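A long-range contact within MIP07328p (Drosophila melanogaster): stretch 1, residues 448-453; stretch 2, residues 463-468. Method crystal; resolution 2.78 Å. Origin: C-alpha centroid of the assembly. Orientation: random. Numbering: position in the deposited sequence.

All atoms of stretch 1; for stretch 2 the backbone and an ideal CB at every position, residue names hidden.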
# COMPACT_ATOMS: atom_id res chain seq x y z
N THR A 448 11.57 0.09 17.28
CA THR A 448 11.52 0.62 15.92
C THR A 448 10.28 0.12 15.18
O THR A 448 9.95 -1.06 15.25
CB THR A 448 12.79 0.23 15.15
OG1 THR A 448 13.02 -1.17 15.31
CG2 THR A 448 13.99 1.00 15.67
N PRO A 449 9.59 1.00 14.46
CA PRO A 449 8.42 0.59 13.68
C PRO A 449 8.80 0.17 12.26
O PRO A 449 9.85 0.54 11.72
CB PRO A 449 7.55 1.86 13.65
CG PRO A 449 8.25 2.87 14.54
CD PRO A 449 9.68 2.47 14.56
N ILE A 450 7.91 -0.61 11.66
CA ILE A 450 8.11 -1.16 10.32
C ILE A 450 7.37 -0.28 9.32
O ILE A 450 6.14 -0.15 9.38
CB ILE A 450 7.63 -2.62 10.24
CG1 ILE A 450 8.47 -3.50 11.16
CG2 ILE A 450 7.67 -3.13 8.81
CD1 ILE A 450 8.06 -4.95 11.15
N ARG A 451 8.12 0.31 8.39
CA ARG A 451 7.56 1.23 7.40
C ARG A 451 7.05 0.51 6.15
O ARG A 451 5.95 0.79 5.68
CB ARG A 451 8.59 2.29 7.02
CG ARG A 451 9.01 3.19 8.18
CD ARG A 451 7.89 4.15 8.55
NE ARG A 451 8.30 5.09 9.60
CZ ARG A 451 7.94 4.99 10.88
NH1 ARG A 451 7.15 3.99 11.27
NH2 ARG A 451 8.36 5.88 11.76
N GLU A 452 7.84 -0.42 5.61
CA GLU A 452 7.48 -1.12 4.39
C GLU A 452 7.97 -2.56 4.46
O GLU A 452 8.80 -2.92 5.30
CB GLU A 452 8.07 -0.43 3.15
CG GLU A 452 7.34 0.83 2.73
CD GLU A 452 8.17 1.69 1.79
OE1 GLU A 452 9.40 1.77 2.00
OE2 GLU A 452 7.60 2.28 0.86
N LEU A 453 7.43 -3.39 3.57
CA LEU A 453 7.83 -4.78 3.43
C LEU A 453 8.00 -5.10 1.95
O LEU A 453 7.11 -4.81 1.14
CB LEU A 453 6.79 -5.73 4.05
CG LEU A 453 6.63 -5.70 5.57
CD1 LEU A 453 5.61 -6.73 6.02
CD2 LEU A 453 7.97 -5.93 6.25
N UNK A 463 12.23 -8.46 3.27
CA UNK A 463 13.04 -7.31 3.63
C UNK A 463 12.17 -6.35 4.42
O UNK A 463 11.27 -5.71 3.87
CB UNK A 463 13.63 -6.63 2.39
N UNK A 464 12.45 -6.24 5.72
CA UNK A 464 11.76 -5.27 6.57
C UNK A 464 12.46 -3.92 6.45
O UNK A 464 13.70 -3.84 6.46
CB UNK A 464 11.73 -5.74 8.03
N UNK A 465 11.67 -2.86 6.34
CA UNK A 465 12.19 -1.51 6.11
C UNK A 465 11.74 -0.61 7.26
O UNK A 465 10.53 -0.45 7.48
CB UNK A 465 11.72 -0.96 4.77
N UNK A 466 12.70 -0.03 7.96
CA UNK A 466 12.44 0.98 8.98
C UNK A 466 12.88 2.34 8.45
O UNK A 466 13.24 2.49 7.27
CB UNK A 466 13.16 0.64 10.29
N UNK A 467 12.88 3.34 9.33
CA UNK A 467 13.31 4.67 8.92
C UNK A 467 14.78 4.69 8.55
O UNK A 467 15.19 5.39 7.62
CB UNK A 467 13.04 5.68 10.03
N UNK A 468 15.60 3.91 9.26
CA UNK A 468 17.03 3.96 9.02
C UNK A 468 17.70 2.61 8.87
O UNK A 468 18.89 2.48 9.18
CB UNK A 468 17.70 4.72 10.16

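Position 463 has extended backbone angles (phi/psi -106/110°), and its CA-to-CB bond points sideways, with no atom of stretch 1 within 5.5 Å of the ideal CB. Stretch 1 therefore hardly constrains the side chain; a residue at ease in a strand would do. The deposited residue is Val 463, whose contribution here is made by its backbone: the CA of Leu 453 approaches the O of Val 463 at 3.6 Å, a CA-H...O contact.

At position 464 (-84/137°) the ideal CB lies on the face of the sheet that carries the Leu 453 side chain, 4.2 Å from Leu 453 CD2 and 4.9 Å from Ile 450 CD1. Two aliphatic side chains offer an apolar surface, so valine, isoleucine, leucine or perhaps alanine would suit. The residue is Val 464, with chi1 at 180° (t). Its CG1 lies 3.6 Å from Ile 450 CG1 and also 4.2 Å from Leu 453 CD2, and its CG2 lies 3.8 Å from Leu 453 CD2.

At position 465 (-121/121°) the backbone is hydrogen-bonded to stretch 1 at both N and O. Its N donates to Glu 452 O at 3.1 Å, while its O accepts from Glu 452 N at 3.3 Å and from Arg 451 N at 2.7 Å. The first two bonds make it the antiparallel hydrogen-bonded partner of Glu 452, with CA atoms 5.0 Å apart. The ideal CB points to the face bearing the Glu 452 side chain; a beta-branched residue would fit the strand, and a polar or basic one could also be considered. The deposited Val 465 places its CB 4.0 Å from Glu 452 CB, packing against the aliphatic base of that side chain.

At position 466 (-108/-171°) the CB points sideways, its ideal position 3.6 Å from Pro 449 O. That oxygen makes a donor conceivable, but stretch 1 does not decide size: serine, threonine, alanine or others would do. It is Ser 466, in rotamer p; its OG does not approach Pro 449 O but accepts a weak hydrogen bond from the N of residue 468 at 3.4 Å.

Position 467 (-65/-36°) has its ideal CB 4.8 Å from Arg 451 NE, so a cationic guanidinium lies within reach. Aspartate or glutamate would answer the charge, and asparagine or glutamine could accept hydrogen bonds. Asp 467 forms a two-pronged salt bridge: Arg 451 NE donates to Asp 467 OD1 at 3.0 Å, and Arg 451 NH2 makes a weak bond to Asp 467 OD2 at 2.9 Å.

Position 468 (-132/30°) is out of reach, leaving the choice open; it is Gly 468.

Stretch 2 (463-468) VVVSDG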
# COMPACT_ATOMS: atom_id res chain seq x y z
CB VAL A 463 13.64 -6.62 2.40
CG1 VAL A 463 14.48 -5.42 2.81
CG2 VAL A 463 14.48 -7.61 1.60
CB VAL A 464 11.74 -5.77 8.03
CG1 VAL A 464 11.03 -4.76 8.92
CG2 VAL A 464 11.07 -7.13 8.10
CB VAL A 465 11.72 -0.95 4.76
CG1 VAL A 465 12.26 0.46 4.57
CG2 VAL A 465 12.16 -1.86 3.63
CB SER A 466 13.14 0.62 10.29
OG SER A 466 14.54 0.85 10.19
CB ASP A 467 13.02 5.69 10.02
CG ASP A 467 11.59 6.19 10.00
OD1 ASP A 467 10.97 6.17 8.92
OD2 ASP A 467 11.09 6.60 11.07
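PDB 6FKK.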